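Local coordinates for protein ZmpA Glycopeptidase (Clostridium perfringens, PDB 6XSX) that probably cleaves the polypeptide of glycosylated proteins as a zinc-dependent M60-family glycopeptidase, this chain being the catalytic module of a much longer protein, at residues 290-298 with 379-390; 40-48 with 253-261. All blocks are in the same frame, centred on the assembly; numbering follows the deposited sequence.

Interaction 1 of 2, residues 290-298 with 379-390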
loop_
_atom_site.group_PDB
_atom_site.type_symbol
_atom_site.label_atom_id
_atom_site.label_comp_id
_atom_site.label_asym_id
_atom_site.label_seq_id
_atom_site.Cartn_x
_atom_site.Cartn_y
_atom_site.Cartn_z
ATOM N N ASN A 290 -9.469 -7.671 -7.369
ATOM C CA ASN A 290 -10.034 -8.994 -7.591
ATOM C C ASN A 290 -11.411 -9.100 -6.927
ATOM O O ASN A 290 -11.523 -9.024 -5.702
ATOM C CB ASN A 290 -9.070 -10.081 -7.111
ATOM C CG ASN A 290 -9.456 -11.485 -7.533
ATOM O OD1 ASN A 290 -10.504 -11.711 -8.140
ATOM N ND2 ASN A 290 -8.610 -12.444 -7.196
ATOM N N ASN A 291 -12.460 -9.297 -7.744
ATOM C CA ASN A 291 -13.820 -9.346 -7.222
ATOM C C ASN A 291 -14.135 -10.709 -6.596
ATOM O O ASN A 291 -15.210 -10.887 -6.034
ATOM C CB ASN A 291 -14.878 -8.840 -8.215
ATOM C CG ASN A 291 -15.033 -9.691 -9.461
ATOM O OD1 ASN A 291 -14.596 -10.841 -9.516
ATOM N ND2 ASN A 291 -15.659 -9.122 -10.479
ATOM N N ARG A 292 -13.189 -11.654 -6.667
ATOM C CA ARG A 292 -13.324 -12.948 -6.011
ATOM C C ARG A 292 -13.019 -12.832 -4.516
ATOM O O ARG A 292 -13.393 -13.711 -3.744
ATOM C CB ARG A 292 -12.369 -13.975 -6.621
ATOM C CG ARG A 292 -12.549 -14.190 -8.115
ATOM C CD ARG A 292 -11.442 -15.084 -8.638
ATOM N NE ARG A 292 -11.792 -15.593 -9.954
ATOM C CZ ARG A 292 -12.709 -16.530 -10.208
ATOM N NH1 ARG A 292 -13.393 -17.092 -9.224
ATOM N NH2 ARG A 292 -12.937 -16.903 -11.456
ATOM N N THR A 293 -12.322 -11.758 -4.117
ATOM C CA THR A 293 -11.992 -11.526 -2.718
ATOM C C THR A 293 -12.726 -10.282 -2.212
ATOM O O THR A 293 -13.574 -9.740 -2.912
ATOM C CB THR A 293 -10.470 -11.501 -2.516
ATOM O OG1 THR A 293 -10.243 -11.533 -1.106
ATOM C CG2 THR A 293 -9.799 -10.293 -3.136
ATOM N N ILE A 294 -12.410 -9.841 -0.989
ATOM C CA ILE A 294 -12.941 -8.586 -0.472
ATOM C C ILE A 294 -11.774 -7.607 -0.329
ATOM O O ILE A 294 -11.092 -7.605 0.697
ATOM C CB ILE A 294 -13.670 -8.785 0.875
ATOM C CG1 ILE A 294 -14.646 -9.969 0.860
ATOM C CG2 ILE A 294 -14.362 -7.497 1.305
ATOM C CD1 ILE A 294 -15.161 -10.374 2.247
ATOM N N VAL A 295 -11.563 -6.773 -1.358
ATOM C CA VAL A 295 -10.335 -5.998 -1.463
ATOM C C VAL A 295 -10.298 -4.890 -0.409
ATOM O O VAL A 295 -9.217 -4.493 0.028
ATOM C CB VAL A 295 -10.057 -5.491 -2.894
ATOM C CG1 VAL A 295 -9.743 -6.645 -3.829
ATOM C CG2 VAL A 295 -11.179 -4.615 -3.449
ATOM N N GLU A 296 -11.481 -4.435 0.030
ATOM C CA GLU A 296 -11.588 -3.418 1.068
ATOM C C GLU A 296 -10.978 -3.939 2.369
ATOM O O GLU A 296 -10.508 -3.171 3.209
ATOM C CB GLU A 296 -13.045 -3.008 1.281
ATOM C CG GLU A 296 -13.663 -2.320 0.074
ATOM C CD GLU A 296 -14.320 -3.211 -0.973
ATOM O OE1 GLU A 296 -14.314 -4.463 -0.810
ATOM O OE2 GLU A 296 -14.842 -2.649 -1.963
ATOM N N VAL A 297 -11.000 -5.261 2.546
ATOM C CA VAL A 297 -10.418 -5.823 3.754
ATOM C C VAL A 297 -8.934 -6.064 3.486
ATOM O O VAL A 297 -8.090 -5.528 4.203
ATOM C CB VAL A 297 -11.172 -7.079 4.235
ATOM C CG1 VAL A 297 -10.446 -7.786 5.365
ATOM C CG2 VAL A 297 -12.602 -6.751 4.654
ATOM N N THR A 298 -8.646 -6.797 2.397
ATOM C CA THR A 298 -7.341 -7.395 2.174
ATOM C C THR A 298 -6.289 -6.340 1.833
ATOM O O THR A 298 -5.107 -6.581 2.045
ATOM C CB THR A 298 -7.385 -8.563 1.173
ATOM O OG1 THR A 298 -7.909 -8.130 -0.082
ATOM C CG2 THR A 298 -8.171 -9.749 1.680
ATOM N N GLY A 379 -13.018 -18.216 -4.538
ATOM C CA GLY A 379 -13.790 -17.090 -4.041
ATOM C C GLY A 379 -14.963 -16.764 -4.962
ATOM O O GLY A 379 -15.531 -17.661 -5.584
ATOM N N GLY A 380 -15.301 -15.472 -5.045
ATOM C CA GLY A 380 -16.500 -15.019 -5.730
ATOM C C GLY A 380 -17.735 -15.189 -4.852
ATOM O O GLY A 380 -17.663 -15.775 -3.766
ATOM N N GLY A 381 -18.867 -14.659 -5.334
ATOM C CA GLY A 381 -20.143 -14.817 -4.654
ATOM C C GLY A 381 -20.306 -13.822 -3.510
ATOM O O GLY A 381 -19.760 -12.724 -3.547
ATOM N N SER A 382 -21.063 -14.243 -2.493
ATOM C CA SER A 382 -21.424 -13.416 -1.356
ATOM C C SER A 382 -20.215 -13.182 -0.456
ATOM O O SER A 382 -19.242 -13.938 -0.488
ATOM C CB SER A 382 -22.517 -14.084 -0.568
ATOM O OG SER A 382 -22.027 -15.295 -0.006
ATOM N N TRP A 383 -20.328 -12.116 0.342
ATOM C CA TRP A 383 -19.496 -11.801 1.492
ATOM C C TRP A 383 -19.019 -13.090 2.161
ATOM O O TRP A 383 -17.821 -13.344 2.215
ATOM C CB TRP A 383 -20.314 -10.908 2.442
ATOM C CG TRP A 383 -19.590 -10.180 3.541
ATOM C CD1 TRP A 383 -19.727 -10.391 4.886
ATOM C CD2 TRP A 383 -18.689 -9.062 3.409
ATOM N NE1 TRP A 383 -18.953 -9.508 5.593
ATOM C CE2 TRP A 383 -18.306 -8.681 4.715
ATOM C CE3 TRP A 383 -18.160 -8.356 2.322
ATOM C CZ2 TRP A 383 -17.416 -7.632 4.958
ATOM C CZ3 TRP A 383 -17.283 -7.320 2.567
ATOM C CH2 TRP A 383 -16.914 -6.962 3.867
ATOM N N GLU A 384 -19.976 -13.915 2.609
ATOM C CA GLU A 384 -19.731 -15.118 3.396
ATOM C C GLU A 384 -18.987 -16.171 2.573
ATOM O O GLU A 384 -18.129 -16.881 3.096
ATOM C CB GLU A 384 -21.044 -15.697 3.936
ATOM C CG GLU A 384 -21.833 -14.746 4.825
ATOM C CD GLU A 384 -22.549 -13.590 4.137
ATOM O OE1 GLU A 384 -22.658 -13.602 2.898
ATOM O OE2 GLU A 384 -22.995 -12.662 4.848
ATOM N N ASN A 385 -19.336 -16.287 1.284
ATOM C CA ASN A 385 -18.679 -17.241 0.402
ATOM C C ASN A 385 -17.191 -16.913 0.262
ATOM O O ASN A 385 -16.360 -17.816 0.269
ATOM C CB ASN A 385 -19.339 -17.330 -0.976
ATOM C CG ASN A 385 -18.770 -18.482 -1.774
ATOM O OD1 ASN A 385 -19.008 -19.639 -1.448
ATOM N ND2 ASN A 385 -17.975 -18.174 -2.790
ATOM N N LYS A 386 -16.869 -15.617 0.136
ATOM C CA LYS A 386 -15.491 -15.166 0.012
ATOM C C LYS A 386 -14.713 -15.431 1.302
ATOM O O LYS A 386 -13.545 -15.811 1.264
ATOM C CB LYS A 386 -15.452 -13.677 -0.340
ATOM C CG LYS A 386 -16.020 -13.346 -1.713
ATOM C CD LYS A 386 -16.084 -11.871 -1.981
ATOM C CE LYS A 386 -16.598 -11.557 -3.368
ATOM N NZ LYS A 386 -16.637 -10.096 -3.590
ATOM N N HIS A 387 -15.363 -15.200 2.443
ATOM C CA HIS A 387 -14.753 -15.493 3.727
ATOM C C HIS A 387 -14.311 -16.950 3.757
ATOM O O HIS A 387 -13.181 -17.242 4.147
ATOM C CB HIS A 387 -15.714 -15.169 4.874
ATOM C CG HIS A 387 -15.883 -13.707 5.120
ATOM N ND1 HIS A 387 -14.858 -12.802 4.926
ATOM C CD2 HIS A 387 -16.936 -12.994 5.573
ATOM C CE1 HIS A 387 -15.275 -11.593 5.247
ATOM N NE2 HIS A 387 -16.546 -11.683 5.629
ATOM N N ASN A 388 -15.204 -17.846 3.316
ATOM C CA ASN A 388 -14.958 -19.279 3.353
ATOM C C ASN A 388 -13.805 -19.627 2.419
ATOM O O ASN A 388 -13.044 -20.557 2.691
ATOM C CB ASN A 388 -16.226 -20.099 3.071
ATOM C CG ASN A 388 -17.035 -20.381 4.323
ATOM O OD1 ASN A 388 -16.956 -21.471 4.884
ATOM N ND2 ASN A 388 -17.805 -19.409 4.781
ATOM N N ALA A 389 -13.670 -18.865 1.329
ATOM C CA ALA A 389 -12.580 -19.085 0.388
ATOM C C ALA A 389 -11.234 -18.741 1.031
ATOM O O ALA A 389 -10.245 -19.419 0.778
ATOM C CB ALA A 389 -12.813 -18.327 -0.899
ATOM N N TRP A 390 -11.204 -17.687 1.863
ATOM C CA TRP A 390 -9.986 -17.310 2.570
ATOM C C TRP A 390 -9.518 -18.477 3.434
ATOM O O TRP A 390 -8.321 -18.765 3.509
ATOM C CB TRP A 390 -10.218 -16.098 3.474
ATOM C CG TRP A 390 -10.522 -14.794 2.806
ATOM C CD1 TRP A 390 -10.425 -14.483 1.479
ATOM C CD2 TRP A 390 -10.922 -13.583 3.474
ATOM N NE1 TRP A 390 -10.765 -13.170 1.278
ATOM C CE2 TRP A 390 -11.073 -12.594 2.481
ATOM C CE3 TRP A 390 -11.176 -13.246 4.810
ATOM C CZ2 TRP A 390 -11.462 -11.289 2.785
ATOM C CZ3 TRP A 390 -11.557 -11.956 5.112
ATOM C CH2 TRP A 390 -11.705 -10.994 4.110
#
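Lys386, on the first turns of helix 383-398, reaches along the backbone of 291-293. Its CB and CG lie beside Arg292 O, Lys386 CG at 3.3 Å; CD passes Thr293 O, and CE leads on to Asn291 O. The chain beyond CG is fully extended (chi2 175°, chi3 178°), which carries the ammonium past Arg292 to two carbonyls: Lys386 NZ donates to Thr293 O at 3.2 Å, from above the carbonyl plane, and more weakly to Asn291 O. The backbone it grips is a type I turn, Asn290 to Thr293, braced by an Asx turn in which Asn290 OD1 accepts from Arg292 N; it follows helix 277-286, which bears the HExxH sequence, and ties that part of the M60 peptidase domain to helix 383-398. Gly380 N bonds almost straight (171°) to Arg292 O, in the carbonyl plane on a lone pair. The Arg292 guanidinium turns to Asp377 in a salt bridge. Ile294 packs beside Lys386: CD1 lies over one face of the Trp383 six-membered ring, 3.8 Å from its centroid, while CG1 packs on Lys386 CD. Trp390 points its indole edge at Thr293, NE1 donating to OG1 at 2.9 Å nearly in the ring plane, and CH2, on the six-membered ring of the same indole, meets Val297 CG1 at 3.7 Å.

Interaction 2 of 2, residues 40-48 with 253-261; sequences RKVWNFQDW and MNAGNGITG
A beta hairpin at the edge of the mixed sheet, strands 254-256 and 259-262, turns through a type I' bend from Gly256 to Ile259, and the loop joining helix 33-39 to strand 49-56 packs against that bend. Trp43 lies flat on it: Gly256 CA stands over the centre of the indole six-membered ring, 3.6 Å from the centroid and 5° off the normal, a CH-pi contact. Asn257 N lies over the same face, displaced toward the pyrrole side, 3.6 Å from Trp43 CG. With CG anti to the backbone N (chi1 -166°), the indole extends along the hairpin backbone, and its far rim, CZ3 and CH2, comes near Ala255 O. Within the bend, Gly258 CA meets Phe45 CD1 at 3.4 Å, obliquely to the ring; the positive phi of Gly258 suits its place in the turn, and the missing side chain lets the phenyl ring come this close. Asn257 CA makes a CA-H...O contact with Asn44 O at 3.4 Å. One water bridges the segments, accepting from Gln46 N at 2.8 Å and donating to Gly258 O at 2.7 Å. Asn286, at the end of helix 277-286, accepts from Gly258 N through OD1 and donates to Ile259 O through ND2, while the Asn44 amide is engaged by Gln38. Ala255 touches Glu282 and His285 of the HExxH sequence, so the hairpin borders the probable metal site. The direct contact thus rests on the face of Trp43, an oblique contact of the Phe45 ring and two glycine CA atoms, with a bridging water serving the polar backbone and Asn286 adding two direct hydrogen bonds to the turn.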
loop_
_atom_site.group_PDB
_atom_site.type_symbol
_atom_site.label_atom_id
_atom_site.label_comp_id
_atom_site.label_asym_id
_atom_site.label_seq_id
_atom_site.Cartn_x
_atom_site.Cartn_y
_atom_site.Cartn_z
ATOM N N ARG A 40 -3.393 -8.977 -14.019
ATOM C CA ARG A 40 -2.707 -9.174 -12.753
ATOM C C ARG A 40 -3.557 -8.682 -11.588
ATOM O O ARG A 40 -3.073 -8.631 -10.460
ATOM C CB ARG A 40 -1.359 -8.447 -12.794
ATOM C CG ARG A 40 -0.421 -9.015 -13.849
ATOM C CD ARG A 40 0.695 -8.048 -14.162
ATOM N NE ARG A 40 1.708 -8.598 -15.058
ATOM C CZ ARG A 40 1.592 -8.687 -16.380
ATOM N NH1 ARG A 40 0.494 -8.254 -16.981
ATOM N NH2 ARG A 40 2.593 -9.182 -17.091
ATOM N N LYS A 41 -4.812 -8.311 -11.881
ATOM C CA LYS A 41 -5.804 -7.858 -10.915
ATOM C C LYS A 41 -5.363 -6.585 -10.196
ATOM O O LYS A 41 -5.799 -6.334 -9.076
ATOM C CB LYS A 41 -6.151 -8.936 -9.878
ATOM C CG LYS A 41 -6.411 -10.340 -10.405
ATOM C CD LYS A 41 -7.610 -10.467 -11.309
ATOM C CE LYS A 41 -7.989 -11.915 -11.538
ATOM N NZ LYS A 41 -9.253 -12.010 -12.299
ATOM N N VAL A 42 -4.529 -5.755 -10.833
ATOM C CA VAL A 42 -4.293 -4.428 -10.274
ATOM C C VAL A 42 -5.137 -3.402 -11.031
ATOM O O VAL A 42 -5.707 -3.710 -12.075
ATOM C CB VAL A 42 -2.798 -4.050 -10.191
ATOM C CG1 VAL A 42 -2.005 -5.100 -9.426
ATOM C CG2 VAL A 42 -2.193 -3.816 -11.570
ATOM N N TRP A 43 -5.202 -2.181 -10.489
ATOM C CA TRP A 43 -6.246 -1.230 -10.825
ATOM C C TRP A 43 -5.790 -0.295 -11.948
ATOM O O TRP A 43 -5.455 0.854 -11.695
ATOM C CB TRP A 43 -6.671 -0.458 -9.568
ATOM C CG TRP A 43 -7.949 0.304 -9.741
ATOM C CD1 TRP A 43 -8.574 0.583 -10.918
ATOM C CD2 TRP A 43 -8.746 0.912 -8.708
ATOM N NE1 TRP A 43 -9.713 1.302 -10.691
ATOM C CE2 TRP A 43 -9.851 1.519 -9.347
ATOM C CE3 TRP A 43 -8.656 0.988 -7.314
ATOM C CZ2 TRP A 43 -10.842 2.207 -8.642
ATOM C CZ3 TRP A 43 -9.633 1.669 -6.615
ATOM C CH2 TRP A 43 -10.714 2.269 -7.272
ATOM N N ASN A 44 -5.745 -0.826 -13.179
ATOM C CA ASN A 44 -5.604 -0.083 -14.428
ATOM C C ASN A 44 -4.494 0.961 -14.351
ATOM O O ASN A 44 -4.750 2.158 -14.472
ATOM C CB ASN A 44 -6.934 0.529 -14.872
ATOM C CG ASN A 44 -8.038 -0.502 -14.943
ATOM O OD1 ASN A 44 -7.779 -1.676 -15.194
ATOM N ND2 ASN A 44 -9.262 -0.078 -14.676
ATOM N N PHE A 45 -3.257 0.494 -14.176
ATOM C CA PHE A 45 -2.121 1.389 -14.025
ATOM C C PHE A 45 -1.898 2.128 -15.343
ATOM O O PHE A 45 -2.127 1.557 -16.408
ATOM C CB PHE A 45 -0.873 0.599 -13.636
ATOM C CG PHE A 45 -0.861 0.067 -12.224
ATOM C CD1 PHE A 45 -1.971 0.189 -11.398
ATOM C CD2 PHE A 45 0.251 -0.602 -11.733
ATOM C CE1 PHE A 45 -1.954 -0.315 -10.105
ATOM C CE2 PHE A 45 0.272 -1.102 -10.438
ATOM C CZ PHE A 45 -0.831 -0.951 -9.623
ATOM N N GLN A 46 -1.476 3.399 -15.241
ATOM C CA GLN A 46 -1.080 4.205 -16.388
ATOM C C GLN A 46 0.379 3.897 -16.725
ATOM O O GLN A 46 1.047 3.143 -16.017
ATOM C CB GLN A 46 -1.251 5.699 -16.094
ATOM C CG GLN A 46 -2.576 6.063 -15.428
ATOM C CD GLN A 46 -3.773 5.611 -16.234
ATOM O OE1 GLN A 46 -4.626 4.859 -15.752
ATOM N NE2 GLN A 46 -3.831 6.040 -17.482
ATOM N N ASP A 47 0.870 4.491 -17.815
ATOM C CA ASP A 47 2.251 4.297 -18.214
ATOM C C ASP A 47 2.800 5.588 -18.816
ATOM O O ASP A 47 3.542 5.545 -19.800
ATOM C CB ASP A 47 2.371 3.129 -19.189
ATOM C CG ASP A 47 3.802 2.667 -19.364
ATOM O OD1 ASP A 47 4.618 2.901 -18.442
ATOM O OD2 ASP A 47 4.084 2.068 -20.412
ATOM N N TRP A 48 2.441 6.721 -18.192
ATOM C CA TRP A 48 2.889 8.037 -18.607
ATOM C C TRP A 48 4.417 8.122 -18.614
ATOM O O TRP A 48 5.060 7.729 -17.642
ATOM C CB TRP A 48 2.313 9.113 -17.681
ATOM C CG TRP A 48 0.820 9.167 -17.649
ATOM C CD1 TRP A 48 -0.065 8.555 -18.492
ATOM C CD2 TRP A 48 0.037 9.943 -16.737
ATOM N NE1 TRP A 48 -1.348 8.877 -18.146
ATOM C CE2 TRP A 48 -1.316 9.732 -17.076
ATOM C CE3 TRP A 48 0.354 10.799 -15.683
ATOM C CZ2 TRP A 48 -2.358 10.331 -16.371
ATOM C CZ3 TRP A 48 -0.675 11.384 -14.982
ATOM C CH2 TRP A 48 -2.009 11.154 -15.327
ATOM N N MET A 253 -6.808 11.244 1.631
ATOM C CA MET A 253 -6.196 10.909 0.352
ATOM C C MET A 253 -7.145 10.011 -0.449
ATOM O O MET A 253 -8.247 9.708 0.015
ATOM C CB MET A 253 -4.850 10.207 0.564
ATOM C CG MET A 253 -3.797 11.113 1.179
ATOM S SD MET A 253 -2.327 10.218 1.728
ATOM C CE MET A 253 -1.772 11.282 3.059
ATOM N N ASN A 254 -6.726 9.610 -1.664
ATOM C CA ASN A 254 -7.523 8.702 -2.484
ATOM C C ASN A 254 -6.657 7.863 -3.431
ATOM O O ASN A 254 -5.428 8.024 -3.489
ATOM C CB ASN A 254 -8.667 9.420 -3.209
ATOM C CG ASN A 254 -8.201 10.271 -4.370
ATOM O OD1 ASN A 254 -7.005 10.392 -4.628
ATOM N ND2 ASN A 254 -9.149 10.855 -5.087
ATOM N N ALA A 255 -7.342 6.979 -4.180
ATOM C CA ALA A 255 -6.707 5.958 -5.002
ATOM C C ALA A 255 -7.611 5.525 -6.157
ATOM O O ALA A 255 -8.824 5.697 -6.108
ATOM C CB ALA A 255 -6.332 4.777 -4.145
ATOM N N GLY A 256 -6.984 4.923 -7.173
ATOM C CA GLY A 256 -7.623 4.437 -8.385
ATOM C C GLY A 256 -6.700 4.603 -9.590
ATOM O O GLY A 256 -5.924 5.557 -9.650
ATOM N N ASN A 257 -6.759 3.643 -10.519
ATOM C CA ASN A 257 -6.125 3.781 -11.822
ATOM C C ASN A 257 -4.604 3.912 -11.690
ATOM O O ASN A 257 -3.951 4.555 -12.515
ATOM C CB ASN A 257 -6.762 4.919 -12.630
ATOM C CG ASN A 257 -8.231 4.676 -12.911
ATOM O OD1 ASN A 257 -8.580 3.740 -13.630
ATOM N ND2 ASN A 257 -9.092 5.484 -12.315
ATOM N N GLY A 258 -4.044 3.292 -10.649
ATOM C CA GLY A 258 -2.615 3.353 -10.393
ATOM C C GLY A 258 -2.153 4.757 -10.013
ATOM O O GLY A 258 -1.019 5.137 -10.290
ATOM N N ILE A 259 -3.046 5.517 -9.375
ATOM C CA ILE A 259 -2.739 6.870 -8.938
ATOM C C ILE A 259 -3.051 6.977 -7.448
ATOM O O ILE A 259 -4.144 6.602 -7.021
ATOM C CB ILE A 259 -3.551 7.895 -9.766
ATOM C CG1 ILE A 259 -3.122 7.899 -11.238
ATOM C CG2 ILE A 259 -3.474 9.287 -9.149
ATOM C CD1 ILE A 259 -4.195 8.369 -12.215
ATOM N N THR A 260 -2.089 7.503 -6.676
ATOM C CA THR A 260 -2.353 8.000 -5.332
ATOM C C THR A 260 -2.510 9.522 -5.376
ATOM O O THR A 260 -1.657 10.234 -5.904
ATOM C CB THR A 260 -1.231 7.629 -4.351
ATOM O OG1 THR A 260 -1.296 6.225 -4.093
ATOM C CG2 THR A 260 -1.305 8.410 -3.053
ATOM N N GLY A 261 -3.623 10.014 -4.833
ATOM C CA GLY A 261 -3.822 11.446 -4.677
ATOM C C GLY A 261 -3.517 11.846 -3.239
ATOM O O GLY A 261 -3.818 11.082 -2.329
HETATM O O HOH W 1 -0.373 4.466 -12.863
#

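Overall arrangement
Interactions 1 and 2 have centres about 21 Å apart, yet they meet where Asn290 CB packs on Lys41 CB at 4.2 Å. Helix 277-286, carrying the HExxH sequence (His281, Glu282, His285) whose two histidines in such peptidases usually bind the catalytic zinc, connects them. Interaction 2 lies against this helix through Ala255, and is bonded at its turn by Asn286 of the helix, whereas interaction 1 begins just after it in the chain and joins its exit to helix 383-398. No metal is bound to the two histidines here. Interaction 2 is the more central, about 11 Å from the centre of the chain against about 19 Å for interaction 1, and both its segments precede those of interaction 1 in the chain.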